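Local atomic coordinates of quinone oxidoreductase (Escherichia coli, PDB entry 1QOR), a protein that catalyses the NADPH-dependent one-electron reduction of quinones to semiquinones and works as a homodimer. Residues N29-E34 with I101-A106; E64-V69 with R84-Q89; E142-H147 with L164-I169; D227-R232 with G257-T262. All coordinates share one frame; numbering follows the deposited sequence.

Contact 1 of 4, residues N29-E34 with I101-A106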
loop_
_atom_site.group_PDB
_atom_site.type_symbol
_atom_site.label_atom_id
_atom_site.label_comp_id
_atom_site.label_asym_id
_atom_site.label_seq_id
_atom_site.Cartn_x
_atom_site.Cartn_y
_atom_site.Cartn_z
ATOM N N ASN A 29 3.523 -37.010 6.317
ATOM C CA ASN A 29 3.139 -36.106 5.230
ATOM C C ASN A 29 4.329 -35.506 4.435
ATOM O O ASN A 29 4.163 -34.546 3.687
ATOM C CB ASN A 29 2.248 -34.980 5.795
ATOM C CG ASN A 29 2.972 -34.109 6.857
ATOM O OD1 ASN A 29 4.025 -34.483 7.396
ATOM N ND2 ASN A 29 2.398 -32.946 7.154
ATOM N N GLU A 30 5.505 -36.102 4.574
ATOM C CA GLU A 30 6.711 -35.638 3.912
ATOM C C GLU A 30 7.275 -36.643 2.903
ATOM O O GLU A 30 6.866 -37.794 2.853
ATOM C CB GLU A 30 7.806 -35.384 4.959
ATOM C CG GLU A 30 7.441 -34.386 6.051
ATOM C CD GLU A 30 8.609 -34.058 6.992
ATOM O OE1 GLU A 30 9.471 -34.930 7.237
ATOM O OE2 GLU A 30 8.656 -32.916 7.501
ATOM N N ILE A 31 8.235 -36.192 2.105
ATOM C CA ILE A 31 8.933 -37.045 1.143
ATOM C C ILE A 31 10.396 -36.697 1.423
ATOM O O ILE A 31 10.683 -35.635 2.001
ATOM C CB ILE A 31 8.612 -36.678 -0.338
ATOM C CG1 ILE A 31 8.992 -35.208 -0.635
ATOM C CG2 ILE A 31 7.168 -36.982 -0.639
ATOM C CD1 ILE A 31 8.783 -34.719 -2.069
ATOM N N GLN A 32 11.307 -37.606 1.100
ATOM C CA GLN A 32 12.723 -37.361 1.286
ATOM C C GLN A 32 13.297 -37.239 -0.111
ATOM O O GLN A 32 13.039 -38.105 -0.963
ATOM C CB GLN A 32 13.361 -38.537 1.974
ATOM C CG GLN A 32 14.857 -38.472 1.977
ATOM C CD GLN A 32 15.416 -39.417 3.004
ATOM O OE1 GLN A 32 15.199 -39.229 4.216
ATOM N NE2 GLN A 32 16.106 -40.466 2.541
ATOM N N VAL A 33 14.130 -36.228 -0.334
ATOM C CA VAL A 33 14.690 -35.996 -1.665
ATOM C C VAL A 33 16.193 -35.954 -1.689
ATOM O O VAL A 33 16.818 -35.362 -0.814
ATOM C CB VAL A 33 14.140 -34.657 -2.249
ATOM C CG1 VAL A 33 14.826 -34.273 -3.546
ATOM C CG2 VAL A 33 12.628 -34.748 -2.422
ATOM N N GLU A 34 16.782 -36.673 -2.627
ATOM C CA GLU A 34 18.224 -36.633 -2.765
ATOM C C GLU A 34 18.392 -35.456 -3.728
ATOM O O GLU A 34 17.967 -35.544 -4.906
ATOM C CB GLU A 34 18.748 -37.883 -3.444
ATOM C CG GLU A 34 18.670 -39.172 -2.668
ATOM C CD GLU A 34 19.076 -40.337 -3.569
ATOM O OE1 GLU A 34 20.252 -40.365 -4.043
ATOM O OE2 GLU A 34 18.189 -41.177 -3.875
ATOM N N ILE A 101 10.796 -32.887 2.987
ATOM C CA ILE A 101 9.934 -31.772 2.658
ATOM C C ILE A 101 8.464 -32.176 2.722
ATOM O O ILE A 101 8.109 -33.295 2.348
ATOM C CB ILE A 101 10.220 -31.272 1.150
ATOM C CG1 ILE A 101 11.672 -30.882 0.955
ATOM C CG2 ILE A 101 9.326 -30.082 0.771
ATOM C CD1 ILE A 101 12.476 -31.971 0.309
ATOM N N ILE A 102 7.614 -31.254 3.178
ATOM C CA ILE A 102 6.172 -31.491 3.208
ATOM C C ILE A 102 5.821 -31.671 1.730
ATOM O O ILE A 102 6.104 -30.801 0.910
ATOM C CB ILE A 102 5.375 -30.272 3.793
ATOM C CG1 ILE A 102 5.349 -30.319 5.322
ATOM C CG2 ILE A 102 3.932 -30.288 3.333
ATOM C CD1 ILE A 102 6.720 -30.387 5.972
ATOM N N ALA A 103 5.211 -32.806 1.417
ATOM C CA ALA A 103 4.836 -33.172 0.070
ATOM C C ALA A 103 3.917 -32.211 -0.696
ATOM O O ALA A 103 3.892 -32.245 -1.928
ATOM C CB ALA A 103 4.278 -34.589 0.060
ATOM N N ASP A 104 3.120 -31.400 -0.012
ATOM C CA ASP A 104 2.243 -30.457 -0.719
ATOM C C ASP A 104 3.006 -29.312 -1.308
ATOM O O ASP A 104 2.458 -28.558 -2.091
ATOM C CB ASP A 104 1.233 -29.821 0.211
ATOM C CG ASP A 104 0.135 -30.735 0.573
ATOM O OD1 ASP A 104 -0.081 -31.744 -0.137
ATOM O OD2 ASP A 104 -0.517 -30.431 1.588
ATOM N N LYS A 105 4.216 -29.112 -0.811
ATOM C CA LYS A 105 5.079 -28.047 -1.247
ATOM C C LYS A 105 5.956 -28.442 -2.438
ATOM O O LYS A 105 6.715 -27.613 -2.924
ATOM C CB LYS A 105 6.001 -27.630 -0.094
ATOM C CG LYS A 105 5.313 -27.245 1.205
ATOM C CD LYS A 105 4.493 -25.997 1.055
ATOM N N ALA A 106 5.901 -29.691 -2.890
ATOM C CA ALA A 106 6.748 -30.111 -4.006
ATOM C C ALA A 106 5.975 -30.329 -5.294
ATOM O O ALA A 106 4.842 -30.777 -5.271
ATOM C CB ALA A 106 7.513 -31.371 -3.650
HETATM O O HOH W 1 1.758 -33.067 2.652
#
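Ile-31 and Ile-101 form an antiparallel hydrogen-bonded pair in the beta sheet of the GroES-like domain, where the beginning of strand 30-35 meets the end of strand 98-102. Ile-31 N donates to Ile-101 O at 2.9 Å, and Ile-101 N returns the bond to Ile-31 O. In the next pair, one residue earlier in the first strand and one later in the second, Glu-30 and Ile-102 are non-hydrogen-bonded, with their CA atoms 4.2 Å apart. Their side chains diverge at the root, yet the outer ends come back together: Glu-30 OE2 lies 3.5 Å from Ile-102 CD1. The other carboxylate oxygen, OE1, accepts the backbone N-H of Ala-27, a partner just before the segment that fixes the group while CG and OE2 lie by Ile-102 CD1. Beyond the paired residues the chain of 101-106 turns away, and Ala-103 N donates to Asn-29 O (3.0 Å, N-H...O 167°) in the plane of that carbonyl. A water also donates to Asn-29 O, so two donors grip it, and the same water is weakly held by Asp-104 N. On the buried face Ile-31 spreads its branches. CG2 meets Ala-103 CB at 3.8 Å, and CD1, at the end of the other arm, reaches Ala-106 CB at 3.9 Å. The alanines are small enough for the turning chain to come this close. Val-33 CG2 touches Ile-101 CD1 at 3.9 Å, and Ile-31 and Val-33 both rest on Val-69 of the neighbouring strand. The arrangement is an antiparallel strand pair with Ile-31, Val-33 and Ile-101 on its buried face, part of the GroES-like domain of the zinc-containing alcohol dehydrogenase family.

Contact 2 of 4, residues E64-V69 with R84-Q89; sequences EAAGIV and RVVYAQ
Tyr-87 and Ala-65 make the tight end of this antiparallel pairing. The tyrosine's CG sits between its own backbone N and carbonyl carbon (chi1 52°), which brings the ring back over the opposite strand. Ala-65 O then stands 3.3 Å above one face of the Tyr-87 ring, offset toward the rim, while Ala-65 CB lies 3.5 Å from Tyr-87 CZ. A residue as small as alanine suits so close an approach. The Tyr-87 hydroxyl is buried but bonded to Asn-35 ND2. An alanine in place of Tyr-87 would probably leave Ala-65 without its aromatic cover and Asn-35 without its hydroxyl mate.

Backbone bonds run both ways between Ala-65 and Tyr-87, and a second pair links Gly-67 and Val-85, with Gly-67 N 2.8 Å from Val-85 O. On the other face the methyl of Ala-66 presses on Val-86 CG1 at 3.5 Å. The side chains of Val-69 and Val-85 cross at about a right angle, Val-69 CG2 lying 3.8 Å from Val-85 CG1, and both valines lean on Val-33.

Packing is looser toward Ile-68 and Arg-84, both partly exposed. Their CA atoms stand 4.7 Å apart without their side chains meeting. The long arginine instead serves other partners, bonding to Ile-113 O and making a cation-pi contact with Phe-115. Two-way bonds at alternate residues are characteristic of antiparallel pairing, here in the beta hairpin of strands 65-72 and 84-87 within the GroES-like domain.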
loop_
_atom_site.group_PDB
_atom_site.type_symbol
_atom_site.label_atom_id
_atom_site.label_comp_id
_atom_site.label_asym_id
_atom_site.label_seq_id
_atom_site.Cartn_x
_atom_site.Cartn_y
_atom_site.Cartn_z
ATOM N N GLU A 64 15.028 -24.075 -1.438
ATOM C CA GLU A 64 14.817 -24.471 -2.848
ATOM C C GLU A 64 15.777 -25.521 -3.384
ATOM O O GLU A 64 16.986 -25.371 -3.270
ATOM C CB GLU A 64 14.936 -23.250 -3.766
ATOM C CG GLU A 64 14.543 -23.532 -5.210
ATOM C CD GLU A 64 14.867 -22.375 -6.177
ATOM O OE1 GLU A 64 15.711 -21.502 -5.873
ATOM O OE2 GLU A 64 14.252 -22.333 -7.259
ATOM N N ALA A 65 15.254 -26.572 -4.005
ATOM C CA ALA A 65 16.122 -27.573 -4.564
ATOM C C ALA A 65 15.275 -28.481 -5.425
ATOM O O ALA A 65 14.031 -28.449 -5.356
ATOM C CB ALA A 65 16.836 -28.352 -3.466
ATOM N N ALA A 66 15.958 -29.258 -6.269
ATOM C CA ALA A 66 15.302 -30.201 -7.195
ATOM C C ALA A 66 16.053 -31.512 -7.090
ATOM O O ALA A 66 17.280 -31.508 -6.851
ATOM C CB ALA A 66 15.370 -29.653 -8.667
ATOM N N GLY A 67 15.347 -32.628 -7.238
ATOM C CA GLY A 67 16.031 -33.910 -7.167
ATOM C C GLY A 67 15.107 -35.094 -7.296
ATOM O O GLY A 67 13.967 -34.961 -7.762
ATOM N N ILE A 68 15.564 -36.248 -6.809
ATOM C CA ILE A 68 14.762 -37.470 -6.877
ATOM C C ILE A 68 14.255 -37.913 -5.526
ATOM O O ILE A 68 14.993 -37.946 -4.540
ATOM C CB ILE A 68 15.527 -38.643 -7.568
ATOM C CG1 ILE A 68 15.791 -38.302 -9.033
ATOM C CG2 ILE A 68 14.658 -39.901 -7.619
ATOM C CD1 ILE A 68 17.224 -38.072 -9.285
ATOM N N VAL A 69 12.975 -38.229 -5.476
ATOM C CA VAL A 69 12.381 -38.669 -4.237
ATOM C C VAL A 69 12.929 -40.045 -3.852
ATOM O O VAL A 69 12.769 -41.020 -4.595
ATOM C CB VAL A 69 10.883 -38.712 -4.386
ATOM C CG1 VAL A 69 10.236 -39.316 -3.168
ATOM C CG2 VAL A 69 10.383 -37.322 -4.592
ATOM N N ARG A 84 10.763 -37.163 -10.049
ATOM C CA ARG A 84 11.685 -36.014 -10.121
ATOM C C ARG A 84 10.877 -34.823 -9.618
ATOM O O ARG A 84 9.790 -34.566 -10.133
ATOM C CB ARG A 84 12.117 -35.743 -11.557
ATOM C CG ARG A 84 12.849 -36.894 -12.258
ATOM C CD ARG A 84 13.788 -36.395 -13.401
ATOM N NE ARG A 84 13.056 -35.469 -14.247
ATOM C CZ ARG A 84 13.548 -34.362 -14.779
ATOM N NH1 ARG A 84 14.816 -33.987 -14.613
ATOM N NH2 ARG A 84 12.699 -33.568 -15.382
ATOM N N VAL A 85 11.367 -34.112 -8.606
ATOM C CA VAL A 85 10.600 -32.984 -8.056
ATOM C C VAL A 85 11.438 -31.740 -7.795
ATOM O O VAL A 85 12.681 -31.806 -7.744
ATOM C CB VAL A 85 9.931 -33.364 -6.688
ATOM C CG1 VAL A 85 9.043 -34.562 -6.829
ATOM C CG2 VAL A 85 10.998 -33.631 -5.653
ATOM N N VAL A 86 10.751 -30.604 -7.667
ATOM C CA VAL A 86 11.396 -29.350 -7.303
ATOM C C VAL A 86 10.556 -28.791 -6.154
ATOM O O VAL A 86 9.326 -28.969 -6.102
ATOM C CB VAL A 86 11.253 -28.152 -8.326
ATOM C CG1 VAL A 86 12.589 -27.485 -8.587
ATOM C CG2 VAL A 86 10.383 -28.442 -9.512
ATOM N N TYR A 87 11.182 -27.971 -5.336
ATOM C CA TYR A 87 10.450 -27.311 -4.273
ATOM C C TYR A 87 11.117 -25.967 -3.998
ATOM O O TYR A 87 12.337 -25.815 -4.199
ATOM C CB TYR A 87 10.376 -28.183 -3.012
ATOM C CG TYR A 87 11.689 -28.703 -2.540
ATOM C CD1 TYR A 87 12.473 -27.983 -1.644
ATOM C CD2 TYR A 87 12.153 -29.939 -2.994
ATOM C CE1 TYR A 87 13.697 -28.493 -1.211
ATOM C CE2 TYR A 87 13.359 -30.455 -2.573
ATOM C CZ TYR A 87 14.134 -29.737 -1.680
ATOM O OH TYR A 87 15.350 -30.305 -1.283
ATOM N N ALA A 88 10.302 -24.987 -3.595
ATOM C CA ALA A 88 10.773 -23.627 -3.290
ATOM C C ALA A 88 10.535 -23.225 -1.826
ATOM O O ALA A 88 11.136 -22.252 -1.319
ATOM C CB ALA A 88 10.047 -22.633 -4.186
ATOM N N GLN A 89 9.645 -23.956 -1.155
ATOM C CA GLN A 89 9.249 -23.595 0.210
ATOM C C GLN A 89 9.410 -24.710 1.235
ATOM O O GLN A 89 8.453 -25.063 1.895
ATOM C CB GLN A 89 7.768 -23.174 0.181
ATOM C CG GLN A 89 7.458 -22.030 -0.761
ATOM C CD GLN A 89 6.020 -22.065 -1.264
ATOM O OE1 GLN A 89 5.614 -22.987 -2.018
ATOM N NE2 GLN A 89 5.227 -21.073 -0.838
#

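Contact 3 of 4, residues E142-H147 with L164-I169; sequences EQFLFH and LGAKLI
Phe-144 and Leu-168 face each other across parallel strands of a Rossmann-type sheet, joined by four backbone bonds. Lys-167 N donates to Glu-142 O, and Ile-169 N to Phe-144 O at 2.8 Å. Phe-146 N donates to Ile-169 O. In the longest of the four, Phe-144 N to Lys-167 O at 3.2 Å, the donor stands above the carbonyl plane of Lys-167.

The ring of Phe-144 makes the aromatic contacts. Its CG lies between the backbone N and the carbonyl carbon (chi1 62°), which turns the ring across the partner strand. Leu-168 CA sits over one face, 4.2 Å from the Phe-144 ring centroid and 20° off the normal, a CH-pi contact. Ala-166 CB comes in the ring plane at the edge, 3.9 Å from Phe-144 CE1. An alanine in place of Phe-144 would probably open a gap beside Leu-168 and Ala-166, leaving the leucine side chain freer to turn.

Leu-168 CD1 meets Phe-146 CB at 3.7 Å, and on the reverse face Leu-145 CD1 touches Ile-169 CG2 at 3.9 Å. Where that face nears solvent, Gln-143 and Lys-167 meet through their methylenes, CG of the one by CB and CD of the other, a fitting use of long polar chains. The Phe-146 side chain is about 4 Å from those of Val-153 and Phe-238, which bind NADP(+).

Gly-165 ends helix 152-164 in a Schellman motif, its positive phi suiting glycine, and the chain then enters the second strand of this beta-alpha-beta crossover. That helix covers Phe-144, Phe-146 and Leu-168, helix 197-204 covers Ile-169, and strand 210-215 runs along the other side of 143-146.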
loop_
_atom_site.group_PDB
_atom_site.type_symbol
_atom_site.label_atom_id
_atom_site.label_comp_id
_atom_site.label_asym_id
_atom_site.label_seq_id
_atom_site.Cartn_x
_atom_site.Cartn_y
_atom_site.Cartn_z
ATOM N N GLU A 142 2.034 -2.095 -21.663
ATOM C CA GLU A 142 2.226 -1.307 -20.459
ATOM C C GLU A 142 3.691 -1.125 -20.126
ATOM O O GLU A 142 4.434 -2.097 -20.121
ATOM C CB GLU A 142 1.526 -1.962 -19.289
ATOM C CG GLU A 142 1.671 -1.150 -18.025
ATOM C CD GLU A 142 0.707 -1.540 -16.919
ATOM O OE1 GLU A 142 0.035 -2.586 -17.005
ATOM O OE2 GLU A 142 0.607 -0.759 -15.961
ATOM N N GLN A 143 4.091 0.110 -19.821
ATOM C CA GLN A 143 5.465 0.422 -19.426
ATOM C C GLN A 143 5.501 0.398 -17.893
ATOM O O GLN A 143 4.611 0.919 -17.255
ATOM C CB GLN A 143 5.869 1.824 -19.895
ATOM C CG GLN A 143 5.730 2.065 -21.400
ATOM C CD GLN A 143 6.131 3.487 -21.837
ATOM O OE1 GLN A 143 6.200 3.771 -23.023
ATOM N NE2 GLN A 143 6.381 4.362 -20.902
ATOM N N PHE A 144 6.524 -0.185 -17.299
ATOM C CA PHE A 144 6.592 -0.217 -15.850
ATOM C C PHE A 144 8.060 -0.389 -15.517
ATOM O O PHE A 144 8.841 -0.831 -16.383
ATOM C CB PHE A 144 5.761 -1.375 -15.276
ATOM C CG PHE A 144 6.229 -2.733 -15.708
ATOM C CD1 PHE A 144 5.856 -3.263 -16.960
ATOM C CD2 PHE A 144 7.035 -3.517 -14.861
ATOM C CE1 PHE A 144 6.270 -4.551 -17.352
ATOM C CE2 PHE A 144 7.448 -4.810 -15.262
ATOM C CZ PHE A 144 7.055 -5.319 -16.513
ATOM N N LEU A 145 8.427 -0.054 -14.283
ATOM C CA LEU A 145 9.803 -0.153 -13.838
ATOM C C LEU A 145 10.083 -1.432 -13.006
ATOM O O LEU A 145 9.238 -1.858 -12.178
ATOM C CB LEU A 145 10.164 1.123 -13.071
ATOM C CG LEU A 145 11.579 1.280 -12.515
ATOM C CD1 LEU A 145 12.547 1.438 -13.640
ATOM C CD2 LEU A 145 11.615 2.509 -11.578
ATOM N N PHE A 146 11.273 -2.026 -13.189
ATOM C CA PHE A 146 11.623 -3.247 -12.483
ATOM C C PHE A 146 13.096 -3.153 -12.181
ATOM O O PHE A 146 13.911 -3.146 -13.093
ATOM C CB PHE A 146 11.303 -4.468 -13.351
ATOM C CG PHE A 146 11.162 -5.764 -12.587
ATOM C CD1 PHE A 146 12.284 -6.403 -12.038
ATOM C CD2 PHE A 146 9.909 -6.352 -12.416
ATOM C CE1 PHE A 146 12.153 -7.624 -11.321
ATOM C CE2 PHE A 146 9.761 -7.558 -11.708
ATOM C CZ PHE A 146 10.896 -8.197 -11.158
ATOM N N HIS A 147 13.438 -3.066 -10.899
ATOM C CA HIS A 147 14.810 -2.921 -10.447
ATOM C C HIS A 147 15.649 -4.150 -10.486
ATOM O O HIS A 147 15.139 -5.251 -10.418
ATOM C CB HIS A 147 14.825 -2.350 -9.040
ATOM C CG HIS A 147 14.412 -0.911 -8.977
ATOM N ND1 HIS A 147 15.312 0.130 -9.043
ATOM C CD2 HIS A 147 13.198 -0.339 -8.815
ATOM C CE1 HIS A 147 14.674 1.279 -8.908
ATOM N NE2 HIS A 147 13.389 1.020 -8.768
ATOM N N LEU A 164 4.611 -11.347 -22.355
ATOM C CA LEU A 164 3.309 -10.742 -22.110
ATOM C C LEU A 164 3.103 -9.574 -23.095
ATOM O O LEU A 164 2.010 -9.035 -23.208
ATOM C CB LEU A 164 3.239 -10.225 -20.650
ATOM C CG LEU A 164 2.377 -10.815 -19.499
ATOM C CD1 LEU A 164 1.725 -12.114 -19.799
ATOM C CD2 LEU A 164 3.175 -10.925 -18.220
ATOM N N GLY A 165 4.167 -9.158 -23.762
ATOM C CA GLY A 165 4.072 -8.071 -24.710
ATOM C C GLY A 165 4.075 -6.748 -23.988
ATOM O O GLY A 165 3.551 -5.742 -24.486
ATOM N N ALA A 166 4.744 -6.715 -22.845
ATOM C CA ALA A 166 4.778 -5.526 -22.032
ATOM C C ALA A 166 6.116 -4.853 -22.158
ATOM O O ALA A 166 7.061 -5.438 -22.688
ATOM C CB ALA A 166 4.477 -5.883 -20.600
ATOM N N LYS A 167 6.212 -3.639 -21.622
ATOM C CA LYS A 167 7.430 -2.866 -21.724
ATOM C C LYS A 167 8.168 -2.591 -20.412
ATOM O O LYS A 167 8.054 -1.532 -19.800
ATOM C CB LYS A 167 7.169 -1.567 -22.501
ATOM C CG LYS A 167 6.650 -1.771 -23.952
ATOM C CD LYS A 167 6.472 -0.392 -24.591
ATOM C CE LYS A 167 5.913 -0.441 -26.006
ATOM N NZ LYS A 167 6.638 -1.430 -26.833
ATOM N N LEU A 168 8.990 -3.543 -20.030
ATOM C CA LEU A 168 9.749 -3.419 -18.823
ATOM C C LEU A 168 10.895 -2.436 -19.008
ATOM O O LEU A 168 11.650 -2.531 -19.984
ATOM C CB LEU A 168 10.296 -4.815 -18.405
ATOM C CG LEU A 168 11.140 -4.987 -17.114
ATOM C CD1 LEU A 168 10.818 -6.350 -16.526
ATOM C CD2 LEU A 168 12.639 -4.829 -17.315
ATOM N N ILE A 169 10.998 -1.479 -18.090
ATOM C CA ILE A 169 12.097 -0.532 -18.066
ATOM C C ILE A 169 12.903 -1.054 -16.844
ATOM O O ILE A 169 12.404 -1.035 -15.719
ATOM C CB ILE A 169 11.564 0.905 -17.812
ATOM C CG1 ILE A 169 10.609 1.334 -18.932
ATOM C CG2 ILE A 169 12.703 1.873 -17.528
ATOM C CD1 ILE A 169 9.714 2.527 -18.539
#

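Contact 4 of 4, residues D227-R232 with G257-T262; sequences DCLQRR and GSLYVT
Arg-232 N donates to Gly-257 O (2.9 Å, N-H...O 158°) where the parts 229-232 and 257-260, running 78° apart, meet at a corner rather than in a ladder. Arg-232 itself has a positive phi, 63°, as the chain turns into strand 233-237. Its CA also lies 3.4 Å from Ser-258 O, a CA-H...O contact.

Gly-257 ends the preceding helix in a Schellman motif. A CB on it would run into Arg-231 CA and jam against the carbonyl oxygen before it, so glycine is the residue that fits. Leu-259 supplies the apolar contact: its CD2 comes 3.4 Å from Gln-230 O and 4.0 Å from Leu-229 CB. The arginines take part through the roots of their side chains. Arg-231 CG is 3.7 Å from Gly-257 O, and Arg-232 CG is 3.9 Å from Ser-258 O. Tyr-260 brings CD1 to 3.8 Å from Arg-232 O, while its hydroxyl bonds to Thr-135 O of the second subunit.

Strand 260-262 pairs antiparallel with its counterpart in that subunit, and Ser-258 OG bonds to Ser-265 N there. The chemistry therefore implies a division of labour: the corner is joined by a single backbone hydrogen bond, CA-H...O contacts and apolar packing, while the polar ends of Ser-258 and Tyr-260 bond to the second subunit.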
loop_
_atom_site.group_PDB
_atom_site.type_symbol
_atom_site.label_atom_id
_atom_site.label_comp_id
_atom_site.label_asym_id
_atom_site.label_seq_id
_atom_site.Cartn_x
_atom_site.Cartn_y
_atom_site.Cartn_z
ATOM N N ASP A 227 9.163 8.579 -6.613
ATOM C CA ASP A 227 9.185 9.672 -7.561
ATOM C C ASP A 227 8.923 9.230 -9.030
ATOM O O ASP A 227 8.685 10.085 -9.885
ATOM C CB ASP A 227 10.519 10.417 -7.474
ATOM C CG ASP A 227 10.556 11.420 -6.332
ATOM O OD1 ASP A 227 9.471 11.873 -5.885
ATOM O OD2 ASP A 227 11.679 11.773 -5.884
ATOM N N CYS A 228 8.941 7.928 -9.329
ATOM C CA CYS A 228 8.682 7.458 -10.708
ATOM C C CYS A 228 7.247 7.057 -10.892
ATOM O O CYS A 228 6.870 6.574 -11.954
ATOM C CB CYS A 228 9.541 6.240 -11.049
ATOM S SG CYS A 228 11.270 6.656 -11.019
ATOM N N LEU A 229 6.411 7.364 -9.911
ATOM C CA LEU A 229 5.029 6.892 -9.960
ATOM C C LEU A 229 3.945 7.904 -10.229
ATOM O O LEU A 229 4.031 9.028 -9.785
ATOM C CB LEU A 229 4.736 6.175 -8.630
ATOM C CG LEU A 229 4.443 4.684 -8.372
ATOM C CD1 LEU A 229 4.597 3.716 -9.490
ATOM C CD2 LEU A 229 5.201 4.286 -7.104
ATOM N N GLN A 230 2.958 7.482 -11.005
ATOM C CA GLN A 230 1.791 8.283 -11.305
ATOM C C GLN A 230 0.885 8.354 -10.035
ATOM O O GLN A 230 0.953 7.485 -9.120
ATOM C CB GLN A 230 0.956 7.611 -12.398
ATOM C CG GLN A 230 1.538 7.662 -13.777
ATOM C CD GLN A 230 0.698 6.878 -14.791
ATOM O OE1 GLN A 230 -0.464 6.591 -14.539
ATOM N NE2 GLN A 230 1.302 6.493 -15.917
ATOM N N ARG A 231 0.008 9.355 -10.030
ATOM C CA ARG A 231 -0.933 9.575 -8.975
ATOM C C ARG A 231 -1.631 8.234 -8.784
ATOM O O ARG A 231 -1.978 7.563 -9.757
ATOM C CB ARG A 231 -1.922 10.636 -9.440
ATOM C CG ARG A 231 -2.939 11.058 -8.402
ATOM C CD ARG A 231 -3.412 12.526 -8.651
ATOM N NE ARG A 231 -4.035 12.697 -9.955
ATOM C CZ ARG A 231 -5.101 12.005 -10.361
ATOM N NH1 ARG A 231 -5.674 11.102 -9.566
ATOM N NH2 ARG A 231 -5.580 12.180 -11.586
ATOM N N ARG A 232 -1.742 7.806 -7.523
ATOM C CA ARG A 232 -2.388 6.552 -7.157
ATOM C C ARG A 232 -1.723 5.314 -7.703
ATOM O O ARG A 232 -2.389 4.297 -7.857
ATOM C CB ARG A 232 -3.846 6.535 -7.596
ATOM C CG ARG A 232 -4.731 7.569 -6.939
ATOM C CD ARG A 232 -6.101 6.999 -6.987
ATOM N NE ARG A 232 -6.995 7.802 -7.785
ATOM C CZ ARG A 232 -8.106 7.335 -8.343
ATOM N NH1 ARG A 232 -8.445 6.054 -8.193
ATOM N NH2 ARG A 232 -8.895 8.169 -9.016
ATOM N N GLY A 257 1.552 11.554 -4.104
ATOM C CA GLY A 257 0.419 11.268 -4.976
ATOM C C GLY A 257 -0.640 10.263 -4.545
ATOM O O GLY A 257 -1.315 9.692 -5.421
ATOM N N SER A 258 -0.853 10.080 -3.224
ATOM C CA SER A 258 -1.845 9.114 -2.716
ATOM C C SER A 258 -1.519 7.726 -3.284
ATOM O O SER A 258 -2.373 7.028 -3.817
ATOM C CB SER A 258 -3.254 9.523 -3.133
ATOM O OG SER A 258 -3.636 10.763 -2.537
ATOM N N LEU A 259 -0.261 7.335 -3.127
ATOM C CA LEU A 259 0.244 6.079 -3.635
ATOM C C LEU A 259 -0.133 4.897 -2.746
ATOM O O LEU A 259 -0.560 5.079 -1.589
ATOM C CB LEU A 259 1.773 6.170 -3.678
ATOM C CG LEU A 259 2.397 7.347 -4.456
ATOM C CD1 LEU A 259 3.926 7.334 -4.367
ATOM C CD2 LEU A 259 1.944 7.245 -5.915
ATOM N N TYR A 260 -0.062 3.700 -3.343
ATOM C CA TYR A 260 -0.259 2.450 -2.631
ATOM C C TYR A 260 1.125 1.769 -2.539
ATOM O O TYR A 260 2.026 2.008 -3.361
ATOM C CB TYR A 260 -1.181 1.503 -3.343
ATOM C CG TYR A 260 -2.615 1.935 -3.480
ATOM C CD1 TYR A 260 -2.983 2.947 -4.371
ATOM C CD2 TYR A 260 -3.639 1.230 -2.834
ATOM C CE1 TYR A 260 -4.319 3.228 -4.623
ATOM C CE2 TYR A 260 -4.992 1.514 -3.084
ATOM C CZ TYR A 260 -5.302 2.500 -3.971
ATOM O OH TYR A 260 -6.604 2.757 -4.218
ATOM N N VAL A 261 1.342 1.032 -1.456
ATOM C CA VAL A 261 2.559 0.262 -1.302
ATOM C C VAL A 261 2.196 -1.095 -0.679
ATOM O O VAL A 261 1.246 -1.207 0.115
ATOM C CB VAL A 261 3.673 1.033 -0.547
ATOM C CG1 VAL A 261 3.184 1.499 0.764
ATOM C CG2 VAL A 261 4.904 0.125 -0.333
ATOM N N THR A 262 2.900 -2.139 -1.101
ATOM C CA THR A 262 2.654 -3.467 -0.580
ATOM C C THR A 262 4.015 -4.084 -0.464
ATOM O O THR A 262 4.944 -3.640 -1.146
ATOM C CB THR A 262 1.751 -4.314 -1.492
ATOM O OG1 THR A 262 1.526 -5.601 -0.884
ATOM C CG2 THR A 262 2.388 -4.500 -2.896
#

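Contacts 1 and 2 belong to one sheet of the GroES-like domain and touch: Ile-101 CD1 packs 3.4 Å from Tyr-87 CE2, and strands 30-35 and 65-72 are neighbours. Both are buried and antiparallel, but contact 2 is the more enclosed, whereas contact 1 has an exposed end where a water bonds to Asn-29 O. Across the chain's centre, contact 3 lies in the parallel nucleotide-binding sheet and contact 4 reaches it through strand 260-262; their centres are about 17 Å apart, with a light touch between Leu-145 and Cys-228. Contact 3 is interior, ladder-bonded and aromatic; contact 4, partly buried, has a single cross-bond at the strand outermost in this chain, from which the sheet continues into the second subunit.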